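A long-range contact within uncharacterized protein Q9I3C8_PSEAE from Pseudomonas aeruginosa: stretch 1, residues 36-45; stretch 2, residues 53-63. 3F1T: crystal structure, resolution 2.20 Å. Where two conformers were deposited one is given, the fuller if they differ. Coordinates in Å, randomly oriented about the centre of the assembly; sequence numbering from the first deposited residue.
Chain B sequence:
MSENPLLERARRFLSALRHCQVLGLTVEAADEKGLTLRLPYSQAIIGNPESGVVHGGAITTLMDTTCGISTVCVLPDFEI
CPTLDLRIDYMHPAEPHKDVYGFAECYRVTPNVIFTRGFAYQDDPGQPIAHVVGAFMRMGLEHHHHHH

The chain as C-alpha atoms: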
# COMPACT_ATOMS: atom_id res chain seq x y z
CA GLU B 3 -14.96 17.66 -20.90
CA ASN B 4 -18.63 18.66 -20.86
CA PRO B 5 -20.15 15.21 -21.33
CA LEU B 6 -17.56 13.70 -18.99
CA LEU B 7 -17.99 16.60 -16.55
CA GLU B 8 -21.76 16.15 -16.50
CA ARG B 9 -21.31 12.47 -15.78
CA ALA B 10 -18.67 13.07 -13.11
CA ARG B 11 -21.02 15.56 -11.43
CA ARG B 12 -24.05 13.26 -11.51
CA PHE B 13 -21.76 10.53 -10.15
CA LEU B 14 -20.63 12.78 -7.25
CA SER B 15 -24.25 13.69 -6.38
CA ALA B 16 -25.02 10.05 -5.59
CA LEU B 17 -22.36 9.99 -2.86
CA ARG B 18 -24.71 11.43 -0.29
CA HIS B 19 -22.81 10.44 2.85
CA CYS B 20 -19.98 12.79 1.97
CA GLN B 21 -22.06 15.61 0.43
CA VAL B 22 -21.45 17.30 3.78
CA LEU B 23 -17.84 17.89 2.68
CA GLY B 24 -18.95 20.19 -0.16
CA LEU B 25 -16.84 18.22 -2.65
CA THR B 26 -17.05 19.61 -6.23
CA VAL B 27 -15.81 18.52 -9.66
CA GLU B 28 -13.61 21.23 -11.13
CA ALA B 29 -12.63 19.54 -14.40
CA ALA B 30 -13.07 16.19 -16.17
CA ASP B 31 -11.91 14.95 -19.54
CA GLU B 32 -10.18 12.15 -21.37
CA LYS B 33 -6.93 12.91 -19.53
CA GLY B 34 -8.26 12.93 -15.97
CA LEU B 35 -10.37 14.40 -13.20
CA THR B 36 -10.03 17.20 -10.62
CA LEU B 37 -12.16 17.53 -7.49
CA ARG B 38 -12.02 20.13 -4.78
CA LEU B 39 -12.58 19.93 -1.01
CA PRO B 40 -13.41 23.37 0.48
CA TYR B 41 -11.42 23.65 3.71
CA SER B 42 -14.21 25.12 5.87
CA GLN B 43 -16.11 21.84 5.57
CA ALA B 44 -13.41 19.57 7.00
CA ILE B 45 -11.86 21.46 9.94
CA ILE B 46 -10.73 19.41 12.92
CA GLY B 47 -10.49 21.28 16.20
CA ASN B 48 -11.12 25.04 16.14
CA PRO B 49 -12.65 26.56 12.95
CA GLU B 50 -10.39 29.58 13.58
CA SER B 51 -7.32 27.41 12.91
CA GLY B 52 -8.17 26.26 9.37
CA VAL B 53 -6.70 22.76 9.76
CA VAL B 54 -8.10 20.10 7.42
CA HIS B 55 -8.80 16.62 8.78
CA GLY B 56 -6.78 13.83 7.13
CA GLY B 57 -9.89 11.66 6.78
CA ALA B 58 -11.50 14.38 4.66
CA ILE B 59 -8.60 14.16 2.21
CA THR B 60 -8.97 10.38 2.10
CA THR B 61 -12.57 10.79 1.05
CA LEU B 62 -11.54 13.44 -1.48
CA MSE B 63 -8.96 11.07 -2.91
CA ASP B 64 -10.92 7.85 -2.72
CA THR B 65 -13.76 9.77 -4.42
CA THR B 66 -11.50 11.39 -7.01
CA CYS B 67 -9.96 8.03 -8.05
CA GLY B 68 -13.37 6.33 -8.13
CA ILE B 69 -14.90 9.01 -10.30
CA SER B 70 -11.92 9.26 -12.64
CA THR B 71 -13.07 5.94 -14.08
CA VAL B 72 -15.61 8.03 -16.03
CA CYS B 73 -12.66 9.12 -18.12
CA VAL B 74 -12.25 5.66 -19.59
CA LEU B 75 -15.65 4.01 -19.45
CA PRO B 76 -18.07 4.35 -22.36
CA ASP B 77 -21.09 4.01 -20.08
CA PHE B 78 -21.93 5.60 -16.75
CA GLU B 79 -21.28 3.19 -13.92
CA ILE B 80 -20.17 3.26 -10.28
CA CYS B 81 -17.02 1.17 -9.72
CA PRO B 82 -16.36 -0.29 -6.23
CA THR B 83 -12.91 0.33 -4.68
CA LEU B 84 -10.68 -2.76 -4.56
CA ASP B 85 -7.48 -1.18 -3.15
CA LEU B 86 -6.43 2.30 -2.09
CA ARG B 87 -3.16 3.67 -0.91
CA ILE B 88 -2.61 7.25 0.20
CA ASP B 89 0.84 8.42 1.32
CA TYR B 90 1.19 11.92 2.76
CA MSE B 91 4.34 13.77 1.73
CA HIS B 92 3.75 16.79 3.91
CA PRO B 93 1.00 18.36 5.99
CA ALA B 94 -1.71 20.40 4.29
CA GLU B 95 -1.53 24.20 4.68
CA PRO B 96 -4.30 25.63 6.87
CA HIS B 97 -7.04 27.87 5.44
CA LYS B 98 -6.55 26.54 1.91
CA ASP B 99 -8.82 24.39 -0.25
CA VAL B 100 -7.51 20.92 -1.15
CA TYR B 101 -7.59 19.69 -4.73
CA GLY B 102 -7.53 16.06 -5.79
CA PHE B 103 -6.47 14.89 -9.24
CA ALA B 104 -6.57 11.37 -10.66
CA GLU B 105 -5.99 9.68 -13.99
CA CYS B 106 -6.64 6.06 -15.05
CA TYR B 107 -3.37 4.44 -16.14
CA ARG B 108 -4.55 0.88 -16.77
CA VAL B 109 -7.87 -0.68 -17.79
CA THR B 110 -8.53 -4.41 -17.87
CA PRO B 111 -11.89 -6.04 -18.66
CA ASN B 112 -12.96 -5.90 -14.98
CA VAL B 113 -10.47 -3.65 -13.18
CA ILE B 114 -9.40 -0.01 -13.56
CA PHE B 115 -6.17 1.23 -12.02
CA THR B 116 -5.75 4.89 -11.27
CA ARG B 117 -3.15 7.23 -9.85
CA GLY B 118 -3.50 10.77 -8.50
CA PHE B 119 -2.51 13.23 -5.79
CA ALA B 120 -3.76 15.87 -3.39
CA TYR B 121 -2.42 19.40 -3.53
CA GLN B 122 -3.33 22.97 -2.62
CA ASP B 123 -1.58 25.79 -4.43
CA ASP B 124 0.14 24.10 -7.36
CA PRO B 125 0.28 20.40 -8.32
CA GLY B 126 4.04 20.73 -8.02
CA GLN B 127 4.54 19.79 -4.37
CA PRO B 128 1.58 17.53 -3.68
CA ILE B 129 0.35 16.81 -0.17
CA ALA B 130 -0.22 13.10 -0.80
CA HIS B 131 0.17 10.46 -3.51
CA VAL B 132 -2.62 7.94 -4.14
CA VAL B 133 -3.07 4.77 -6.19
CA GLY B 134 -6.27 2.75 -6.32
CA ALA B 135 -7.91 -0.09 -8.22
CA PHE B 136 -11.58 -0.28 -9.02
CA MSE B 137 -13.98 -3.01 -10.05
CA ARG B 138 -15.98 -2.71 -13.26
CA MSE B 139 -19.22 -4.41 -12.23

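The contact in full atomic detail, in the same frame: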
# COMPACT_ATOMS: atom_id res chain seq x y z
N THR B 36 -10.39 16.37 -11.77
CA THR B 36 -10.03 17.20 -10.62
C THR B 36 -11.26 17.50 -9.75
O THR B 36 -12.25 18.06 -10.22
CB THR B 36 -9.40 18.54 -11.06
OG1 THR B 36 -8.34 18.28 -11.99
CG2 THR B 36 -8.83 19.29 -9.87
N LEU B 37 -11.16 17.15 -8.48
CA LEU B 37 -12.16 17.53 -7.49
C LEU B 37 -11.56 18.57 -6.56
O LEU B 37 -10.35 18.58 -6.33
CB LEU B 37 -12.60 16.31 -6.68
CG LEU B 37 -13.84 15.55 -7.15
CD1 LEU B 37 -13.66 15.05 -8.56
CD2 LEU B 37 -14.19 14.40 -6.21
N ARG B 38 -12.43 19.23 -5.82
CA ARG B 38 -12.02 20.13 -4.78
C ARG B 38 -12.77 19.86 -3.46
O ARG B 38 -13.98 19.70 -3.44
CB ARG B 38 -12.23 21.58 -5.23
CG ARG B 38 -11.82 22.59 -4.19
CD ARG B 38 -12.34 23.96 -4.52
NE ARG B 38 -13.79 24.06 -4.35
CZ ARG B 38 -14.45 25.21 -4.32
NH1 ARG B 38 -13.78 26.35 -4.34
NH2 ARG B 38 -15.77 25.23 -4.26
N LEU B 39 -12.02 19.89 -2.36
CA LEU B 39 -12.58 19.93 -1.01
C LEU B 39 -12.39 21.33 -0.41
O LEU B 39 -11.28 21.71 -0.07
CB LEU B 39 -11.89 18.87 -0.16
CG LEU B 39 -12.02 18.92 1.37
CD1 LEU B 39 -13.41 18.45 1.79
CD2 LEU B 39 -10.94 18.02 1.98
N PRO B 40 -13.49 22.07 -0.21
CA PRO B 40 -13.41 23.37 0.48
C PRO B 40 -13.02 23.21 1.95
O PRO B 40 -13.63 22.41 2.67
CB PRO B 40 -14.84 23.92 0.36
CG PRO B 40 -15.70 22.73 0.21
CD PRO B 40 -14.88 21.68 -0.51
N TYR B 41 -12.00 23.93 2.40
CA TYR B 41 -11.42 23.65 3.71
C TYR B 41 -12.38 23.85 4.89
O TYR B 41 -12.32 23.11 5.87
CB TYR B 41 -10.10 24.41 3.92
CG TYR B 41 -10.25 25.88 4.24
CD1 TYR B 41 -10.48 26.31 5.55
CD2 TYR B 41 -10.02 26.85 3.27
CE1 TYR B 41 -10.53 27.65 5.87
CE2 TYR B 41 -10.09 28.20 3.57
CZ TYR B 41 -10.32 28.59 4.88
OH TYR B 41 -10.37 29.93 5.19
N SER B 42 -13.30 24.81 4.78
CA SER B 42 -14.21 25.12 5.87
C SER B 42 -15.05 23.92 6.27
O SER B 42 -15.52 23.83 7.40
CB SER B 42 -15.12 26.28 5.49
OG SER B 42 -15.72 26.06 4.23
N GLN B 43 -15.18 22.95 5.37
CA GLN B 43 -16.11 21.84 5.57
C GLN B 43 -15.48 20.62 6.23
O GLN B 43 -16.17 19.66 6.57
CB GLN B 43 -16.77 21.48 4.23
CG GLN B 43 -17.66 22.60 3.68
CD GLN B 43 -18.84 22.90 4.59
OE1 GLN B 43 -18.82 23.85 5.38
NE2 GLN B 43 -19.87 22.06 4.51
N ALA B 44 -14.18 20.72 6.54
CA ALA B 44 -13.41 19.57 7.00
C ALA B 44 -12.48 19.90 8.16
O ALA B 44 -11.50 19.19 8.38
CB ALA B 44 -12.62 19.00 5.85
N ILE B 45 -12.73 21.02 8.84
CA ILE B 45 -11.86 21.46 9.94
C ILE B 45 -11.93 20.47 11.09
O ILE B 45 -13.00 19.99 11.45
CB ILE B 45 -12.27 22.84 10.50
CG1 ILE B 45 -12.23 23.91 9.40
CG2 ILE B 45 -11.35 23.23 11.64
CD1 ILE B 45 -10.88 24.06 8.76
N VAL B 53 -7.36 24.05 9.99
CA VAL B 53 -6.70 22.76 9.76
C VAL B 53 -7.67 21.71 9.21
O VAL B 53 -8.72 21.43 9.79
CB VAL B 53 -6.01 22.23 11.04
CG1 VAL B 53 -5.40 20.85 10.78
CG2 VAL B 53 -4.94 23.20 11.51
N VAL B 54 -7.30 21.13 8.07
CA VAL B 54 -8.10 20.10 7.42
C VAL B 54 -7.81 18.70 7.99
O VAL B 54 -6.66 18.28 8.09
CB VAL B 54 -7.87 20.09 5.90
CG1 VAL B 54 -8.46 18.83 5.27
CG2 VAL B 54 -8.46 21.34 5.27
N HIS B 55 -8.89 17.98 8.31
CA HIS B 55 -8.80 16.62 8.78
C HIS B 55 -8.29 15.67 7.68
O HIS B 55 -8.84 15.63 6.56
CB HIS B 55 -10.17 16.17 9.29
CG HIS B 55 -10.21 14.75 9.75
ND1 HIS B 55 -9.27 14.21 10.60
CD2 HIS B 55 -11.11 13.76 9.52
CE1 HIS B 55 -9.54 12.93 10.80
NE2 HIS B 55 -10.65 12.64 10.16
N GLY B 56 -7.33 14.81 8.05
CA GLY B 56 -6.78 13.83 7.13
C GLY B 56 -7.83 12.93 6.51
O GLY B 56 -7.72 12.56 5.35
N GLY B 57 -8.84 12.55 7.29
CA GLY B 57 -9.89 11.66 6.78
C GLY B 57 -10.76 12.29 5.71
O GLY B 57 -11.35 11.60 4.90
N ALA B 58 -10.86 13.62 5.74
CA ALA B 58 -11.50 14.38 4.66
C ALA B 58 -10.77 14.20 3.34
O ALA B 58 -11.39 14.01 2.29
CB ALA B 58 -11.60 15.88 5.03
N ILE B 59 -9.44 14.32 3.39
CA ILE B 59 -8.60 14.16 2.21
C ILE B 59 -8.59 12.74 1.67
O ILE B 59 -8.61 12.56 0.46
CB ILE B 59 -7.16 14.62 2.46
CG1 ILE B 59 -7.11 16.14 2.62
CG2 ILE B 59 -6.26 14.18 1.31
CD1 ILE B 59 -5.99 16.60 3.52
N THR B 60 -8.73 11.75 2.54
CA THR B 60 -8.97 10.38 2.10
C THR B 60 -10.22 10.29 1.25
O THR B 60 -10.25 9.60 0.23
CB THR B 60 -9.15 9.41 3.29
OG1 THR B 60 -7.91 9.26 3.97
CG2 THR B 60 -9.62 8.03 2.80
N THR B 61 -11.33 10.78 1.80
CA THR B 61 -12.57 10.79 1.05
C THR B 61 -12.39 11.50 -0.28
O THR B 61 -12.84 11.01 -1.31
CB THR B 61 -13.69 11.50 1.84
OG1 THR B 61 -13.92 10.80 3.07
CG2 THR B 61 -14.97 11.52 1.03
N LEU B 62 -11.76 12.67 -0.26
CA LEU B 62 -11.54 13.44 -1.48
C LEU B 62 -10.85 12.55 -2.50
O LEU B 62 -11.27 12.47 -3.66
CB LEU B 62 -10.69 14.69 -1.19
CG LEU B 62 -10.08 15.40 -2.41
CD1 LEU B 62 -11.18 16.01 -3.30
CD2 LEU B 62 -9.05 16.44 -2.00
N MSE B 63 -9.90 11.76 -2.03
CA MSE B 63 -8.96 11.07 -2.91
C MSE B 63 -9.43 9.68 -3.31
O MSE B 63 -9.22 9.24 -4.44
CB MSE B 63 -7.58 10.99 -2.26
CG MSE B 63 -6.90 12.33 -2.16
SE MSE B 63 -6.82 13.28 -3.84
CE MSE B 63 -6.37 11.83 -5.07

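A single hydrogen bond, between backbone atoms, links these two stretches, and it falls exactly where the second stretch is about to become a helix. The donor is H55 N and the acceptor A44 O, 2.9 Å apart with an N-H...O angle of 170°, close to linear. H55 occupies the N-cap position of helix 56-63, so the bond ties the start of the helix to the end of the first stretch. Beside it, I45 and V54 form a lone beta bridge, their CA atoms 4.7 Å apart. The same short pairing brings I45 CA within 3.1 Å of V53 O; the angle of 154° at the hydrogen supports a CA-H...O contact, a weaker polar interaction than the N-H...O bond.

Away from this junction the contact is apolar. Strand 36-39 and helix 56-63 run nearly antiparallel, with 157° between their N-to-C directions and a closest axial approach of 9.0 Å, a gap filled by side chains. Strand alternation selects them: the CA-to-CB bonds of L37 and L39 point toward the helix, while that of R38 points away. On the helix, A58 and L62 also point toward the strand. They are four residues apart, about one helical turn, and L62 N donates to A58 O at 2.9 Å.

L62 is the main helical partner of the strand. Its CD1 lies 3.7 Å from L37 CB, and its CD2 lies 4.2 Å from L39 CB, so the forked leucine end touches both inward-facing strand residues. L39 also meets the first part of the helix and the loop before it: L39 CD2 is 3.8 Å from A58 CB and 4.3 Å from I59 CG1 in the helix, and 4.2 Å from V54 CG1 in the loop. These are van der Waals contacts, and the burial of L37, L39, A58 and L62 is consistent with hydrophobic packing.

Two alanines permit the tightest side-chain approach: A44 CB and A58 CB are 3.4 Å apart, a close methyl-methyl contact. A44 thus contributes twice, its carbonyl to the hydrogen bond and its methyl to the apolar packing. The preceding 3-10 segment, 41-43, leads into this position, and A44 N donates to Y41 O at 3.1 Å. V54 completes the apolar surface with both branches: V54 CG2 meets Y41 CB at 3.7 Å, whereas V54 CG1 lies 4.2 Å from A44 CB. The end of the Y41 side chain leads away, leaving its CB to make the contact. Together the stretches bury 474 Å², summed over both sides.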